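Local atomic coordinates of factor essential for expression of methicillin resistance (Staphylococcus aureus, PDB entry 1LRZ), a protein that adds the second and third glycines of the pentaglycine interpeptide bridge in staphylococcal peptidoglycan, taking them from glycyl-tRNA. Residues Y69-R74 with H106-L111; H158-L163 with E389-V394; N321-V326 with I358-F363. All blocks are in the same frame, centred on the assembly; numbering follows the deposited sequence.

Along the chain, contact 1 closes before the others begin, and contact 3 is nested inside the long loop closed by contact 2. Contact 1 joins two parallel strands of the seven-stranded mixed sheet. Contacts 2 and 3 share the nine-stranded one, where strands 157-162 and 360-365 are direct neighbours; their centres lie about 11 Å apart. Contact 1 is centred about 19 Å from contact 2 and 20 Å from contact 3, yet it touches both, mainly through Tyr110, whose ring reaches His158 and Tyr393 and whose hydroxyl bonds to Glu324 and Arg360; Leu111 O also meets Val394 N. The residues following strand 102-107 thus tie the two sheets of this FemABX enzyme together.

Contact 1: Y69-R74 with H106-L111; sequences YFYSNR and HIDPYL
Phe70 and Tyr71 run alongside His106 as parallel strands, the end-to-end directions of 69-74 and 106-110 differing by only 5°. His106 N donates to Phe70 O at 2.8 Å, and Ser72 N donates back to His106 O. The pair belongs to a beta-alpha-beta crossover in which helix 83-98 connects strand 67-78 to strand 102-107. Past this point both chains leave the strand, and side chains take over much of the bonding.

The imidazole of His106 lies beside the Tyr71 side chain, pointing the same way, with Tyr71 CD1 over one of its faces near the rim. The two rings are tilted obliquely against each other. At the imidazole edge, Tyr69 OH bonds to His106 ND1 at 2.7 Å, and either may be the donor. His106 NE2 bonds to Asp396, which leaves the ring gripped at both nitrogens and its rotation fixed.

Asp108 is the next junction. With CG between the backbone N and the carbonyl carbon (chi1 57°), on the side of Tyr71 and Arg74, the carboxylate meets partners on both oxygens. Tyr71 OH donates to Asp108 OD1 over a very short 2.5 Å, the two side chains crossing at about a right angle. Arg74 N reaches Asp108 OD2 at 2.7 Å from the syn side, but tilted out of the carboxylate plane, and this bond ties down the turning backbone. Ser72 OG accepts from Asp108 N at 3.2 Å and also bonds to Gly75 O.

Arg74 bends at chi2 (-54°), bringing CD within 3.2 Å of Asp108 O. Its NH2 donates to the same oxygen from above the carbonyl plane. Beside it, a water in the guanidinium plane accepts a weak bond from Arg74 NH2 and donates to Pro109 O at 2.6 Å.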
loop_
_atom_site.group_PDB
_atom_site.type_symbol
_atom_site.label_atom_id
_atom_site.label_comp_id
_atom_site.label_asym_id
_atom_site.label_seq_id
_atom_site.Cartn_x
_atom_site.Cartn_y
_atom_site.Cartn_z
ATOM N N TYR A 69 -2.943 -19.443 -21.192
ATOM C CA TYR A 69 -2.510 -19.439 -19.809
ATOM C C TYR A 69 -3.551 -18.583 -19.085
ATOM O O TYR A 69 -3.695 -17.398 -19.388
ATOM C CB TYR A 69 -1.124 -18.797 -19.700
ATOM C CG TYR A 69 -0.805 -18.243 -18.333
ATOM C CD1 TYR A 69 -0.843 -19.051 -17.207
ATOM C CD2 TYR A 69 -0.471 -16.897 -18.170
ATOM C CE1 TYR A 69 -0.556 -18.542 -15.945
ATOM C CE2 TYR A 69 -0.180 -16.369 -16.907
ATOM C CZ TYR A 69 -0.225 -17.201 -15.799
ATOM O OH TYR A 69 0.056 -16.693 -14.549
ATOM N N PHE A 70 -4.307 -19.192 -18.173
ATOM C CA PHE A 70 -5.317 -18.458 -17.403
ATOM C C PHE A 70 -4.768 -18.111 -16.008
ATOM O O PHE A 70 -4.181 -18.964 -15.330
ATOM C CB PHE A 70 -6.608 -19.282 -17.267
ATOM C CG PHE A 70 -7.606 -19.042 -18.377
ATOM C CD1 PHE A 70 -7.450 -19.650 -19.620
ATOM C CD2 PHE A 70 -8.710 -18.209 -18.172
ATOM C CE1 PHE A 70 -8.383 -19.430 -20.651
ATOM C CE2 PHE A 70 -9.642 -17.983 -19.188
ATOM C CZ PHE A 70 -9.481 -18.599 -20.431
ATOM N N TYR A 71 -4.972 -16.858 -15.595
ATOM C CA TYR A 71 -4.503 -16.343 -14.302
ATOM C C TYR A 71 -5.676 -15.715 -13.518
ATOM O O TYR A 71 -6.446 -14.927 -14.081
ATOM C CB TYR A 71 -3.390 -15.307 -14.557
ATOM C CG TYR A 71 -2.882 -14.598 -13.313
ATOM C CD1 TYR A 71 -2.451 -15.323 -12.200
ATOM C CD2 TYR A 71 -2.846 -13.200 -13.247
ATOM C CE1 TYR A 71 -2.005 -14.676 -11.047
ATOM C CE2 TYR A 71 -2.402 -12.542 -12.100
ATOM C CZ TYR A 71 -1.987 -13.284 -11.005
ATOM O OH TYR A 71 -1.584 -12.642 -9.859
ATOM N N SER A 72 -5.818 -16.060 -12.232
ATOM C CA SER A 72 -6.925 -15.538 -11.416
ATOM C C SER A 72 -6.753 -14.139 -10.812
ATOM O O SER A 72 -7.632 -13.661 -10.092
ATOM C CB SER A 72 -7.268 -16.521 -10.290
ATOM O OG SER A 72 -6.232 -16.568 -9.322
ATOM N N ASN A 73 -5.620 -13.494 -11.069
ATOM C CA ASN A 73 -5.396 -12.138 -10.576
ATOM C C ASN A 73 -5.719 -11.886 -9.094
ATOM O O ASN A 73 -6.464 -10.958 -8.775
ATOM C CB ASN A 73 -6.206 -11.148 -11.429
ATOM C CG ASN A 73 -5.803 -11.173 -12.903
ATOM O OD1 ASN A 73 -6.163 -12.094 -13.649
ATOM N ND2 ASN A 73 -5.048 -10.167 -13.327
ATOM N N ARG A 74 -5.152 -12.690 -8.199
ATOM C CA ARG A 74 -5.383 -12.546 -6.753
ATOM C C ARG A 74 -6.801 -12.902 -6.318
ATOM O O ARG A 74 -7.191 -12.659 -5.169
ATOM C CB ARG A 74 -5.060 -11.115 -6.292
ATOM C CG ARG A 74 -3.605 -10.886 -5.911
ATOM C CD ARG A 74 -3.184 -11.895 -4.878
ATOM N NE ARG A 74 -1.940 -11.576 -4.187
ATOM C CZ ARG A 74 -1.335 -12.432 -3.373
ATOM N NH1 ARG A 74 -0.210 -12.101 -2.753
ATOM N NH2 ARG A 74 -1.860 -13.639 -3.205
ATOM N N HIS A 106 -3.627 -20.839 -13.318
ATOM C CA HIS A 106 -2.813 -20.351 -12.216
ATOM C C HIS A 106 -3.648 -19.482 -11.259
ATOM O O HIS A 106 -4.212 -18.465 -11.672
ATOM C CB HIS A 106 -1.651 -19.536 -12.811
ATOM C CG HIS A 106 -0.790 -18.849 -11.800
ATOM N ND1 HIS A 106 0.097 -17.849 -12.146
ATOM C CD2 HIS A 106 -0.681 -19.002 -10.459
ATOM C CE1 HIS A 106 0.712 -17.416 -11.058
ATOM N NE2 HIS A 106 0.257 -18.100 -10.023
ATOM N N ILE A 107 -3.749 -19.894 -9.997
ATOM C CA ILE A 107 -4.496 -19.118 -9.005
ATOM C C ILE A 107 -3.595 -18.685 -7.836
ATOM O O ILE A 107 -2.688 -19.416 -7.425
ATOM C CB ILE A 107 -5.692 -19.907 -8.421
ATOM C CG1 ILE A 107 -5.185 -21.157 -7.698
ATOM C CG2 ILE A 107 -6.673 -20.296 -9.548
ATOM C CD1 ILE A 107 -6.233 -21.844 -6.830
ATOM N N ASP A 108 -3.845 -17.484 -7.319
ATOM C CA ASP A 108 -3.092 -16.954 -6.186
ATOM C C ASP A 108 -4.079 -16.178 -5.304
ATOM O O ASP A 108 -4.038 -14.950 -5.206
ATOM C CB ASP A 108 -1.907 -16.077 -6.668
ATOM C CG ASP A 108 -2.324 -14.916 -7.568
ATOM O OD1 ASP A 108 -1.458 -14.068 -7.855
ATOM O OD2 ASP A 108 -3.488 -14.833 -7.997
ATOM N N PRO A 109 -4.998 -16.913 -4.651
ATOM C CA PRO A 109 -6.022 -16.335 -3.777
ATOM C C PRO A 109 -5.477 -15.473 -2.649
ATOM O O PRO A 109 -4.458 -15.791 -2.027
ATOM C CB PRO A 109 -6.788 -17.563 -3.272
ATOM C CG PRO A 109 -5.755 -18.613 -3.251
ATOM C CD PRO A 109 -4.983 -18.382 -4.536
ATOM N N TYR A 110 -6.174 -14.368 -2.421
ATOM C CA TYR A 110 -5.851 -13.391 -1.381
ATOM C C TYR A 110 -6.445 -14.020 -0.120
ATOM O O TYR A 110 -7.455 -13.559 0.411
ATOM C CB TYR A 110 -6.558 -12.073 -1.722
ATOM C CG TYR A 110 -6.025 -10.839 -1.014
ATOM C CD1 TYR A 110 -6.741 -9.643 -1.052
ATOM C CD2 TYR A 110 -4.803 -10.859 -0.333
ATOM C CE1 TYR A 110 -6.265 -8.489 -0.445
ATOM C CE2 TYR A 110 -4.314 -9.696 0.297
ATOM C CZ TYR A 110 -5.051 -8.518 0.228
ATOM O OH TYR A 110 -4.582 -7.361 0.797
ATOM N N LEU A 111 -5.802 -15.093 0.333
ATOM C CA LEU A 111 -6.258 -15.883 1.473
ATOM C C LEU A 111 -5.154 -16.068 2.510
ATOM O O LEU A 111 -4.146 -16.707 2.226
ATOM C CB LEU A 111 -6.697 -17.267 0.956
ATOM C CG LEU A 111 -7.225 -18.302 1.951
ATOM C CD1 LEU A 111 -8.482 -17.757 2.599
ATOM C CD2 LEU A 111 -7.524 -19.625 1.230
HETATM O O HOH W 1 -1.927 -16.492 -2.342
#

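Contact 2: H158-L163 with E389-V394; sequences HSVLDL and EIIEYV
His158 meets Tyr393 edge-to-face: Tyr393 CE1 stands over one face of the imidazole, offset toward the rim, and comes within 3.1 Å of His158 ND1. The ring planes are 70° apart, and the side chains cross at about a right angle. His158 CG lies anti to its carbonyl carbon, beside the backbone N (chi1 -71°); chi2 then turns the ring so that one face meets Tyr393 CE1. His158 ND1 also donates to Tyr393 OH at 2.8 Å, but the bond is weak because it is strongly bent. The same hydroxyl has a second weak partner in Arg360 NH2, while Tyr110 meets the Tyr393 ring obliquely.

Val160 shares this face of the sheet with His158. Its CG2, anti to the carbonyl carbon and beside the backbone N, meets Ile391 CD1 at 3.8 Å, the two side chains crossing obliquely.

Strands 157-162 and 389-393 are neighbours within the nine-stranded mixed sheet. Their pairing is antiparallel, but the short segments 158-162 and 389-393 are strongly splayed, with 129° between their N-to-C directions. His158 with Ile391 and Val160 with Glu389 are hydrogen-bonded pairs, each closed by two backbone bonds; Ile391 N to His158 O and Val160 N to Glu389 O both measure 2.8 Å. Between them, Ser159 and Ile390 form a non-hydrogen-bonded pair, with both side chains on the other face of the sheet. There Ile390 CD1 folds back to 4.0 Å from Ser159 CA, and Ser159 OG bonds to His118 NE2.

Glu389 is partly exposed, and a water donates both to Val160 O and to Glu389 OE2, at 3.0 Å from the latter.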
loop_
_atom_site.group_PDB
_atom_site.type_symbol
_atom_site.label_atom_id
_atom_site.label_comp_id
_atom_site.label_asym_id
_atom_site.label_seq_id
_atom_site.Cartn_x
_atom_site.Cartn_y
_atom_site.Cartn_z
ATOM N N HIS A 158 2.625 -9.684 3.484
ATOM C CA HIS A 158 2.233 -8.277 3.603
ATOM C C HIS A 158 2.432 -7.808 5.047
ATOM O O HIS A 158 2.297 -8.596 5.980
ATOM C CB HIS A 158 0.745 -8.071 3.270
ATOM C CG HIS A 158 0.405 -8.223 1.819
ATOM N ND1 HIS A 158 -0.898 -8.229 1.364
ATOM C CD2 HIS A 158 1.188 -8.362 0.722
ATOM C CE1 HIS A 158 -0.901 -8.368 0.049
ATOM N NE2 HIS A 158 0.352 -8.451 -0.366
ATOM N N SER A 159 2.755 -6.525 5.213
ATOM C CA SER A 159 2.893 -5.907 6.535
ATOM C C SER A 159 1.592 -5.107 6.603
ATOM O O SER A 159 1.402 -4.163 5.831
ATOM C CB SER A 159 4.080 -4.951 6.581
ATOM O OG SER A 159 3.995 -4.146 7.748
ATOM N N VAL A 160 0.708 -5.470 7.525
ATOM C CA VAL A 160 -0.611 -4.848 7.600
ATOM C C VAL A 160 -0.962 -4.222 8.946
ATOM O O VAL A 160 -0.797 -4.848 9.986
ATOM C CB VAL A 160 -1.686 -5.911 7.259
ATOM C CG1 VAL A 160 -3.076 -5.271 7.198
ATOM C CG2 VAL A 160 -1.323 -6.595 5.937
ATOM N N LEU A 161 -1.465 -2.993 8.898
ATOM C CA LEU A 161 -1.859 -2.249 10.092
ATOM C C LEU A 161 -3.378 -2.246 10.222
ATOM O O LEU A 161 -4.093 -1.713 9.365
ATOM C CB LEU A 161 -1.358 -0.807 10.000
ATOM C CG LEU A 161 -1.699 0.145 11.158
ATOM C CD1 LEU A 161 -1.086 -0.382 12.463
ATOM C CD2 LEU A 161 -1.142 1.532 10.832
ATOM N N ASP A 162 -3.871 -2.841 11.305
ATOM C CA ASP A 162 -5.305 -2.919 11.543
ATOM C C ASP A 162 -5.815 -1.616 12.143
ATOM O O ASP A 162 -5.314 -1.150 13.174
ATOM C CB ASP A 162 -5.614 -4.096 12.468
ATOM C CG ASP A 162 -7.098 -4.215 12.784
ATOM O OD1 ASP A 162 -7.923 -3.608 12.060
ATOM O OD2 ASP A 162 -7.435 -4.929 13.749
ATOM N N LEU A 163 -6.813 -1.020 11.499
ATOM C CA LEU A 163 -7.357 0.249 11.979
ATOM C C LEU A 163 -8.747 0.115 12.605
ATOM O O LEU A 163 -9.320 1.105 13.072
ATOM C CB LEU A 163 -7.420 1.250 10.823
ATOM C CG LEU A 163 -6.123 1.576 10.057
ATOM C CD1 LEU A 163 -6.449 2.556 8.938
ATOM C CD2 LEU A 163 -5.070 2.167 10.990
ATOM N N GLU A 389 1.387 -5.844 11.513
ATOM C CA GLU A 389 1.685 -7.256 11.768
ATOM C C GLU A 389 1.946 -7.901 10.405
ATOM O O GLU A 389 1.632 -7.304 9.383
ATOM C CB GLU A 389 0.511 -7.956 12.478
ATOM C CG GLU A 389 -0.551 -8.478 11.550
ATOM C CD GLU A 389 -1.714 -9.152 12.281
ATOM O OE1 GLU A 389 -1.475 -10.064 13.115
ATOM O OE2 GLU A 389 -2.870 -8.765 12.001
ATOM N N ILE A 390 2.523 -9.100 10.367
ATOM C CA ILE A 390 2.767 -9.737 9.071
ATOM C C ILE A 390 1.676 -10.763 8.731
ATOM O O ILE A 390 1.260 -11.552 9.583
ATOM C CB ILE A 390 4.117 -10.499 9.029
ATOM C CG1 ILE A 390 5.293 -9.538 9.278
ATOM C CG2 ILE A 390 4.275 -11.192 7.669
ATOM C CD1 ILE A 390 5.414 -8.415 8.262
ATOM N N ILE A 391 1.201 -10.740 7.493
ATOM C CA ILE A 391 0.224 -11.734 7.079
ATOM C C ILE A 391 0.863 -12.526 5.941
ATOM O O ILE A 391 1.319 -11.948 4.951
ATOM C CB ILE A 391 -1.105 -11.115 6.582
ATOM C CG1 ILE A 391 -1.764 -10.328 7.722
ATOM C CG2 ILE A 391 -2.063 -12.251 6.091
ATOM C CD1 ILE A 391 -3.070 -9.627 7.318
ATOM N N GLU A 392 0.945 -13.841 6.118
ATOM C CA GLU A 392 1.499 -14.719 5.092
ATOM C C GLU A 392 0.316 -15.386 4.412
ATOM O O GLU A 392 -0.548 -15.957 5.093
ATOM C CB GLU A 392 2.402 -15.791 5.713
ATOM C CG GLU A 392 2.911 -16.819 4.686
ATOM C CD GLU A 392 3.790 -17.896 5.317
ATOM O OE1 GLU A 392 4.260 -18.805 4.583
ATOM O OE2 GLU A 392 4.018 -17.832 6.548
ATOM N N TYR A 393 0.274 -15.316 3.083
ATOM C CA TYR A 393 -0.823 -15.905 2.330
ATOM C C TYR A 393 -0.504 -17.327 1.853
ATOM O O TYR A 393 0.649 -17.751 1.867
ATOM C CB TYR A 393 -1.186 -15.003 1.146
ATOM C CG TYR A 393 -1.565 -13.606 1.583
ATOM C CD1 TYR A 393 -0.637 -12.567 1.528
ATOM C CD2 TYR A 393 -2.823 -13.341 2.131
ATOM C CE1 TYR A 393 -0.933 -11.298 2.005
ATOM C CE2 TYR A 393 -3.139 -12.068 2.621
ATOM C CZ TYR A 393 -2.186 -11.048 2.554
ATOM O OH TYR A 393 -2.478 -9.781 3.009
ATOM N N VAL A 394 -1.530 -18.063 1.436
ATOM C CA VAL A 394 -1.338 -19.442 0.999
ATOM C C VAL A 394 -0.390 -19.612 -0.180
ATOM O O VAL A 394 0.308 -20.620 -0.266
ATOM C CB VAL A 394 -2.684 -20.119 0.657
ATOM C CG1 VAL A 394 -3.506 -20.291 1.943
ATOM C CG2 VAL A 394 -3.455 -19.285 -0.358
HETATM O O HOH W 2 -3.357 -6.094 10.836
#

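Contact 3: N321-V326 with I358-F363; sequences NPFEVV and IDRYNF
Glu324 OE2 is gripped by two donors that reach it from opposite faces of the carboxylate plane. Arg360 NE forms a salt bridge to Glu324 OE2 at 2.9 Å, its N-H almost straight at 176° and the oxygen in the guanidinium plane. Asn362 ND2 comes to the syn side of the same atom at 2.8 Å. The other oxygen, Glu324 OE1, bonds to Tyr110 OH.

Phe323 CZ lies over one face of the guanidinium, offset toward its rim, the planes 26° apart, and Arg360 CD makes a CH-pi contact over the phenyl face, 4.0 Å from the ring centroid. The backbones pair in parallel: Val325 N donates to Arg360 O, and Asn362 N to Val325 O at 2.8 Å. This joins the two strands of the beta-alpha-beta unit 325-332, 341-355 and 360-365.

Val325 and Tyr361 share one face of the sheet, where Val325 CG1 packs on Tyr361 CE1. Ile358 points toward 321-326, its CD1 3.9 Å from Val325 CG2 and its CG2 3.3 Å from Glu324 CA. Arg360 and the Asn362 amide meet the Glu324 carboxylate, which would favour its ionised form; Tyr20 and Tyr110, bonded to Arg360 NH1 and NH2, help Glu324 position the arginine.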
loop_
_atom_site.group_PDB
_atom_site.type_symbol
_atom_site.label_atom_id
_atom_site.label_comp_id
_atom_site.label_asym_id
_atom_site.label_seq_id
_atom_site.Cartn_x
_atom_site.Cartn_y
_atom_site.Cartn_z
ATOM N N ASN A 321 -9.509 1.047 -1.919
ATOM C CA ASN A 321 -10.730 0.298 -2.116
ATOM C C ASN A 321 -11.387 0.129 -0.757
ATOM O O ASN A 321 -10.757 0.359 0.281
ATOM C CB ASN A 321 -10.409 -1.046 -2.778
ATOM C CG ASN A 321 -9.871 -0.868 -4.192
ATOM O OD1 ASN A 321 -10.640 -0.682 -5.140
ATOM N ND2 ASN A 321 -8.543 -0.889 -4.335
ATOM N N PRO A 322 -12.667 -0.251 -0.743
ATOM C CA PRO A 322 -13.369 -0.427 0.532
ATOM C C PRO A 322 -12.671 -1.330 1.548
ATOM O O PRO A 322 -12.723 -1.074 2.750
ATOM C CB PRO A 322 -14.730 -0.978 0.102
ATOM C CG PRO A 322 -14.939 -0.310 -1.249
ATOM C CD PRO A 322 -13.569 -0.501 -1.883
ATOM N N PHE A 323 -12.013 -2.385 1.077
ATOM C CA PHE A 323 -11.356 -3.312 1.990
ATOM C C PHE A 323 -10.066 -2.785 2.616
ATOM O O PHE A 323 -9.754 -3.096 3.763
ATOM C CB PHE A 323 -11.042 -4.624 1.266
ATOM C CG PHE A 323 -10.285 -5.619 2.107
ATOM C CD1 PHE A 323 -10.797 -6.046 3.331
ATOM C CD2 PHE A 323 -9.082 -6.164 1.654
ATOM C CE1 PHE A 323 -10.120 -7.007 4.095
ATOM C CE2 PHE A 323 -8.397 -7.123 2.407
ATOM C CZ PHE A 323 -8.918 -7.545 3.628
ATOM N N GLU A 324 -9.314 -1.985 1.870
ATOM C CA GLU A 324 -8.045 -1.498 2.403
ATOM C C GLU A 324 -7.405 -0.423 1.543
ATOM O O GLU A 324 -7.753 -0.230 0.369
ATOM C CB GLU A 324 -7.058 -2.666 2.487
ATOM C CG GLU A 324 -6.830 -3.302 1.093
ATOM C CD GLU A 324 -5.838 -4.469 1.074
ATOM O OE1 GLU A 324 -5.798 -5.177 0.044
ATOM O OE2 GLU A 324 -5.098 -4.679 2.063
ATOM N N VAL A 325 -6.449 0.269 2.150
ATOM C CA VAL A 325 -5.656 1.262 1.456
ATOM C C VAL A 325 -4.324 0.511 1.301
ATOM O O VAL A 325 -3.844 -0.109 2.259
ATOM C CB VAL A 325 -5.447 2.532 2.307
ATOM C CG1 VAL A 325 -4.320 3.376 1.717
ATOM C CG2 VAL A 325 -6.740 3.347 2.326
ATOM N N VAL A 326 -3.750 0.536 0.102
ATOM C CA VAL A 326 -2.500 -0.162 -0.142
ATOM C C VAL A 326 -1.376 0.780 -0.530
ATOM O O VAL A 326 -1.524 1.574 -1.460
ATOM C CB VAL A 326 -2.640 -1.198 -1.292
ATOM C CG1 VAL A 326 -1.268 -1.822 -1.603
ATOM C CG2 VAL A 326 -3.634 -2.294 -0.909
ATOM N N ILE A 358 -12.133 2.960 6.065
ATOM C CA ILE A 358 -11.404 1.806 5.559
ATOM C C ILE A 358 -10.616 1.357 6.784
ATOM O O ILE A 358 -9.778 2.107 7.308
ATOM C CB ILE A 358 -10.484 2.197 4.370
ATOM C CG1 ILE A 358 -11.352 2.662 3.194
ATOM C CG2 ILE A 358 -9.612 1.012 3.966
ATOM C CD1 ILE A 358 -10.590 3.403 2.076
ATOM N N ASP A 359 -10.904 0.141 7.243
ATOM C CA ASP A 359 -10.302 -0.402 8.462
ATOM C C ASP A 359 -8.998 -1.181 8.342
ATOM O O ASP A 359 -8.580 -1.842 9.298
ATOM C CB ASP A 359 -11.327 -1.288 9.167
ATOM C CG ASP A 359 -12.627 -0.559 9.453
ATOM O OD1 ASP A 359 -12.565 0.598 9.922
ATOM O OD2 ASP A 359 -13.700 -1.151 9.219
ATOM N N ARG A 360 -8.354 -1.102 7.190
ATOM C CA ARG A 360 -7.113 -1.838 6.984
ATOM C C ARG A 360 -6.131 -1.008 6.174
ATOM O O ARG A 360 -6.483 -0.472 5.127
ATOM C CB ARG A 360 -7.435 -3.143 6.266
ATOM C CG ARG A 360 -6.245 -3.971 5.808
ATOM C CD ARG A 360 -6.767 -5.337 5.347
ATOM N NE ARG A 360 -5.846 -6.060 4.476
ATOM C CZ ARG A 360 -5.371 -7.277 4.726
ATOM N NH1 ARG A 360 -5.714 -7.919 5.843
ATOM N NH2 ARG A 360 -4.593 -7.878 3.828
ATOM N N TYR A 361 -4.904 -0.895 6.669
ATOM C CA TYR A 361 -3.873 -0.129 5.992
ATOM C C TYR A 361 -2.749 -1.117 5.681
ATOM O O TYR A 361 -2.060 -1.605 6.578
ATOM C CB TYR A 361 -3.373 0.995 6.898
ATOM C CG TYR A 361 -2.442 1.960 6.204
ATOM C CD1 TYR A 361 -2.939 3.003 5.420
ATOM C CD2 TYR A 361 -1.059 1.826 6.327
ATOM C CE1 TYR A 361 -2.079 3.890 4.777
ATOM C CE2 TYR A 361 -0.188 2.702 5.688
ATOM C CZ TYR A 361 -0.704 3.732 4.918
ATOM O OH TYR A 361 0.167 4.589 4.293
ATOM N N ASN A 362 -2.576 -1.403 4.400
ATOM C CA ASN A 362 -1.606 -2.381 3.943
ATOM C C ASN A 362 -0.276 -1.783 3.471
ATOM O O ASN A 362 -0.218 -1.203 2.387
ATOM C CB ASN A 362 -2.251 -3.180 2.803
ATOM C CG ASN A 362 -1.646 -4.553 2.634
ATOM O OD1 ASN A 362 -0.492 -4.773 2.982
ATOM N ND2 ASN A 362 -2.427 -5.487 2.076
ATOM N N PHE A 363 0.782 -1.930 4.275
ATOM C CA PHE A 363 2.109 -1.433 3.898
ATOM C C PHE A 363 2.627 -2.318 2.763
ATOM O O PHE A 363 3.681 -2.072 2.172
ATOM C CB PHE A 363 3.082 -1.480 5.088
ATOM C CG PHE A 363 2.880 -0.364 6.073
ATOM C CD1 PHE A 363 2.190 -0.579 7.266
ATOM C CD2 PHE A 363 3.375 0.916 5.800
ATOM C CE1 PHE A 363 1.991 0.471 8.179
ATOM C CE2 PHE A 363 3.180 1.974 6.712
ATOM C CZ PHE A 363 2.491 1.753 7.899
HETATM O O HOH W 3 -12.570 -1.602 5.453
#